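Local coordinates for protein 8-demethyl-8-aminoriboflavin-5'-phosphate synthase (Streptomyces davawensis, PDB 5MLD) that replaces the C-8 methyl group of riboflavin-5'-phosphate with an amino group in roseoflavin biosynthesis, through combined oxidation, decarboxylation and transamination, at residues P16-T21 and G173-K178. Sequence-based numbering, arbitrary orientation.
Sequences PSRSQT and GYIEGK. With 8DP (8-demethyl-8-aminoriboflavin-5'-phosphate), chain I.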
ATOM      1  N   PRO A  16     -22.175 -23.799   2.889  1.00 18.50           N
ATOM      2  CA  PRO A  16     -22.317 -23.114   4.187  1.00 18.96           C
ATOM      3  C   PRO A  16     -21.069 -23.133   5.075  1.00 20.97           C
ATOM      4  O   PRO A  16     -21.211 -22.987   6.283  1.00 19.00           O
ATOM      5  CB  PRO A  16     -23.435 -23.911   4.858  1.00 23.93           C
ATOM      6  CG  PRO A  16     -23.148 -25.326   4.395  1.00 20.68           C
ATOM      7  CD  PRO A  16     -22.686 -25.181   2.947  1.00 18.49           C
ATOM      8  N   SER A  17     -19.880 -23.334   4.512  1.00 16.86           N
ATOM      9  CA  SER A  17     -18.698 -23.416   5.358  1.00 20.48           C
ATOM     10  C   SER A  17     -18.597 -22.160   6.209  1.00 21.38           C
ATOM     11  O   SER A  17     -18.935 -21.066   5.764  1.00 16.94           O
ATOM     12  CB  SER A  17     -17.438 -23.601   4.515  1.00 19.35           C
ATOM     13  OG  SER A  17     -17.485 -24.842   3.843  1.00 22.30           O
ATOM     14  N   ARG A  18     -18.187 -22.332   7.459  1.00 17.61           N
ATOM     15  CA  ARG A  18     -18.221 -21.228   8.405  1.00 19.63           C
ATOM     16  C   ARG A  18     -17.150 -20.202   8.058  1.00 19.16           C
ATOM     17  O   ARG A  18     -15.983 -20.548   7.871  1.00 21.57           O
ATOM     18  CB  ARG A  18     -18.034 -21.760   9.824  1.00 21.85           C
ATOM     19  CG  ARG A  18     -18.372 -20.726  10.886  1.00 27.00           C
ATOM     20  CD  ARG A  18     -18.423 -21.355  12.276  1.00 28.42           C
ATOM     21  NE  ARG A  18     -17.417 -22.406  12.459  1.00 30.36           N
ATOM     22  CZ  ARG A  18     -17.045 -22.900  13.644  1.00 28.33           C
ATOM     23  NH1 ARG A  18     -17.581 -22.424  14.760  1.00 24.17           N
ATOM     24  NH2 ARG A  18     -16.131 -23.868  13.716  1.00 26.70           N
ATOM     25  N   SER A  19     -17.549 -18.934   7.974  1.00 17.82           N
ATOM     26  CA  SER A  19     -16.666 -17.836   7.598  1.00 15.28           C
ATOM     27  C   SER A  19     -16.417 -16.924   8.795  1.00 17.01           C
ATOM     28  O   SER A  19     -17.371 -16.512   9.469  1.00 18.75           O
ATOM     29  CB  SER A  19     -17.278 -17.045   6.422  1.00 17.02           C
ATOM     30  OG  SER A  19     -16.806 -15.699   6.345  1.00 17.45           O
ATOM     31  N   GLN A  20     -15.136 -16.616   9.052  1.00 14.96           N
ATOM     32  CA  GLN A  20     -14.777 -15.645  10.091  1.00 16.95           C
ATOM     33  C   GLN A  20     -15.412 -14.285   9.802  1.00 18.84           C
ATOM     34  O   GLN A  20     -15.966 -13.638  10.701  1.00 16.79           O
ATOM     35  CB  GLN A  20     -13.244 -15.498  10.194  1.00 18.09           C
ATOM     36  CG  GLN A  20     -12.415 -16.805  10.215  1.00 18.12           C
ATOM     37  CD  GLN A  20     -12.635 -17.641  11.459  1.00 16.80           C
ATOM     38  OE1 GLN A  20     -12.501 -17.154  12.587  1.00 20.22           O
ATOM     39  NE2 GLN A  20     -12.988 -18.916  11.260  1.00 18.23           N
ATOM     40  N   THR A  21     -15.311 -13.832   8.551  1.00 20.00           N
ATOM     41  CA  THR A  21     -15.799 -12.512   8.165  1.00 17.84           C
ATOM     42  C   THR A  21     -17.299 -12.398   8.379  1.00 19.86           C
ATOM     43  O   THR A  21     -17.802 -11.317   8.719  1.00 17.39           O
ATOM     44  CB  THR A  21     -15.476 -12.238   6.692  1.00 18.16           C
ATOM     45  OG1 THR A  21     -14.100 -12.521   6.446  1.00 17.30           O
ATOM     46  CG2 THR A  21     -15.731 -10.779   6.349  1.00 21.21           C
ATOM     47  N   GLY A 173      -8.401 -16.990  14.077  1.00 19.98           N
ATOM     48  CA  GLY A 173      -9.257 -15.946  13.554  1.00 17.31           C
ATOM     49  C   GLY A 173     -10.329 -15.467  14.513  1.00 17.22           C
ATOM     50  O   GLY A 173     -10.318 -15.753  15.712  1.00 18.30           O
ATOM     51  N   TYR A 174     -11.294 -14.750  13.933  1.00 17.58           N
ATOM     52  CA  TYR A 174     -12.351 -14.075  14.684  1.00 14.48           C
ATOM     53  C   TYR A 174     -13.105 -15.022  15.613  1.00 17.41           C
ATOM     54  O   TYR A 174     -13.459 -14.645  16.734  1.00 19.20           O
ATOM     55  CB  TYR A 174     -13.296 -13.448  13.673  1.00 14.99           C
ATOM     56  CG  TYR A 174     -14.504 -12.686  14.170  1.00 19.06           C
ATOM     57  CD1 TYR A 174     -14.447 -11.303  14.362  1.00 18.88           C
ATOM     58  CD2 TYR A 174     -15.726 -13.325  14.344  1.00 20.14           C
ATOM     59  CE1 TYR A 174     -15.574 -10.589  14.771  1.00 21.31           C
ATOM     60  CE2 TYR A 174     -16.857 -12.620  14.757  1.00 19.58           C
ATOM     61  CZ  TYR A 174     -16.768 -11.248  14.966  1.00 20.25           C
ATOM     62  OH  TYR A 174     -17.893 -10.530  15.366  1.00 19.88           O
ATOM     63  N   ILE A 175     -13.355 -16.256  15.168  1.00 16.91           N
ATOM     64  CA  ILE A 175     -14.203 -17.174  15.938  1.00 18.84           C
ATOM     65  C   ILE A 175     -13.488 -17.633  17.205  1.00 22.42           C
ATOM     66  O   ILE A 175     -13.938 -17.355  18.326  1.00 19.82           O
ATOM     67  CB  ILE A 175     -14.652 -18.360  15.069  1.00 17.39           C
ATOM     68  CG1 ILE A 175     -15.641 -17.866  14.012  1.00 22.45           C
ATOM     69  CG2 ILE A 175     -15.301 -19.451  15.929  1.00 20.36           C
ATOM     70  CD1 ILE A 175     -16.006 -18.901  12.962  1.00 20.70           C
ATOM     71  N   GLU A 176     -12.354 -18.326  17.053  1.00 17.90           N
ATOM     72  CA  GLU A 176     -11.606 -18.751  18.233  1.00 20.38           C
ATOM     73  C   GLU A 176     -11.073 -17.577  19.031  1.00 17.98           C
ATOM     74  O   GLU A 176     -10.888 -17.693  20.251  1.00 20.02           O
ATOM     75  CB  GLU A 176     -10.442 -19.663  17.840  1.00 19.87           C
ATOM     76  CG  GLU A 176     -10.807 -21.121  17.806  1.00 20.53           C
ATOM     77  CD  GLU A 176      -9.620 -22.006  17.462  1.00 23.44           C
ATOM     78  OE1 GLU A 176      -8.536 -21.459  17.163  1.00 19.80           O
ATOM     79  OE2 GLU A 176      -9.771 -23.247  17.520  1.00 24.20           O
ATOM     80  N   GLY A 177     -10.803 -16.448  18.370  1.00 17.63           N
ATOM     81  CA  GLY A 177     -10.294 -15.268  19.024  1.00 18.00           C
ATOM     82  C   GLY A 177     -11.341 -14.441  19.738  1.00 18.02           C
ATOM     83  O   GLY A 177     -11.010 -13.419  20.345  1.00 20.25           O
ATOM     84  N   LYS A 178     -12.600 -14.884  19.668  1.00 20.08           N
ATOM     85  CA  LYS A 178     -13.737 -14.277  20.380  1.00 23.11           C
ATOM     86  C   LYS A 178     -14.006 -12.854  19.899  1.00 21.31           C
ATOM     87  O   LYS A 178     -14.356 -11.966  20.683  1.00 19.01           O
ATOM     88  CB  LYS A 178     -13.540 -14.310  21.903  1.00 21.13           C
ATOM     89  CG  LYS A 178     -13.498 -15.733  22.478  1.00 23.90           C
ATOM     90  CD  LYS A 178     -13.251 -15.747  23.986  1.00 34.50           C
ATOM     91  CE  LYS A 178     -13.221 -17.184  24.520  1.00 38.42           C
ATOM     92  NZ  LYS A 178     -12.770 -17.262  25.948  1.00 43.01           N
TER
HETATM   93  C4  8DP I 301      -7.223 -14.581   6.929  1.00 24.32           C
HETATM   94  C5  8DP I 301      -5.826 -15.053   7.350  1.00 16.85           C
HETATM   95  C8  8DP I 301      -4.890 -17.164   3.767  1.00 18.28           C
HETATM   96  N3  8DP I 301      -3.134 -13.444   4.386  1.00 17.75           N
HETATM   97  C2  8DP I 301      -9.564 -15.311   7.734  1.00 31.54           C
HETATM   98  N2  8DP I 301      -5.471 -18.454   3.492  1.00 20.46           N
HETATM   99  N1  8DP I 301      -4.853 -14.505   6.314  1.00 18.08           N
HETATM  100  C6  8DP I 301      -4.601 -15.190   5.170  1.00 17.90           C
HETATM  101  O6  8DP I 301      -7.938 -16.897   7.154  1.00 29.79           O
HETATM  102  N4  8DP I 301      -4.521 -12.590   7.635  1.00 16.45           N
HETATM  103  C12 8DP I 301      -3.712 -14.661   4.208  1.00 17.72           C
HETATM  104  C13 8DP I 301      -4.275 -13.291   6.501  1.00 18.15           C
HETATM  105  C14 8DP I 301      -3.417 -12.759   5.528  1.00 17.66           C
HETATM  106  C15 8DP I 301      -2.849 -11.503   5.777  1.00 17.03           C
HETATM  107  C16 8DP I 301      -3.964 -11.410   7.826  1.00 15.40           C
HETATM  108  C1  8DP I 301     -10.715 -16.129   7.139  1.00 19.02           C
HETATM  109  C3  8DP I 301      -8.364 -15.606   6.834  1.00 32.91           C
HETATM  110  C7  8DP I 301      -5.176 -16.470   4.961  1.00 17.69           C
HETATM  111  C9  8DP I 301      -3.998 -16.603   2.807  1.00 17.77           C
HETATM  112  O1  8DP I 301     -14.370 -15.329   6.101  1.00 16.05           O
HETATM  113  P1  8DP I 301     -13.097 -16.199   6.166  1.00 17.23           P
HETATM  114  O2  8DP I 301     -13.358 -17.431   7.102  1.00 17.43           O
HETATM  115  O3  8DP I 301     -12.658 -16.663   4.784  1.00 14.90           O
HETATM  116  O4  8DP I 301     -11.921 -15.326   6.848  1.00 18.76           O
HETATM  117  O5  8DP I 301      -9.946 -13.981   7.780  1.00 23.59           O
HETATM  118  O7  8DP I 301      -7.479 -13.394   6.651  1.00 16.96           O
HETATM  119  C10 8DP I 301      -3.675 -17.337   1.524  1.00 22.89           C
HETATM  120  C11 8DP I 301      -3.434 -15.373   3.032  1.00 18.12           C
HETATM  121  O8  8DP I 301      -1.996 -10.906   4.849  1.00 18.70           O
HETATM  122  N5  8DP I 301      -3.140 -10.860   6.914  1.00 14.61           N
HETATM  123  O9  8DP I 301      -4.216 -10.652   8.996  1.00 16.45           O
HETATM  124  O   HOH W   1     -11.381 -18.911  14.495  1.00 21.02           O
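The phosphate-binding loop of the flavin site meets the loop segment 173-178 through Gln20, whose backbone holds the ligand while its carboxamide reaches across. Ile175 N gives Gln20 OE1 a nearly straight hydrogen bond (2.9 Å, 171°), with the donor tilted 22° from the carbonyl plane. A water 2.8 Å from Gln20 OE1 donates a second bond to that oxygen and accepts one from Glu176 N, which ties Ile175 N directly and Glu176 N through water to one carbonyl oxygen. A bend at chi2 (-67°) brings Gln20 CD to 3.9 Å from Ile175 CD1. The Ile175 side chain runs at about a right angle to that of Gln20, and its CD1 methyl sits 3.5 Å from Gln20 NE2. The same methyl packs against the aliphatic part of Arg18, 3.5 Å from Arg18 CD, and Phe243 of a second subunit packs against all three residues. In this flavodoxin-like fold the loop leads from strand 4-9 into helix 20-34, and the phosphate sits at the helix start, whose N-terminus probably adds to the attraction. Gln20 N binds 8DP O2 at 2.8 Å; 8DP O1 accepts bonds from Thr21 N, Thr21 OG1 and, at a very short distance, the OG of the N-cap residue Ser19. Tyr174 CD2 comes within 3.7 Å of Gln20 O; Trp164 meets the Tyr174 ring edge-to-face. Within 173-178, Gly177 N bonds to Gly173 O, and Lys178 N to Ile175 O closes a type I turn, while the Glu176 carboxylate accepts bonds from Gln244 N and Lys245 N of that second subunit.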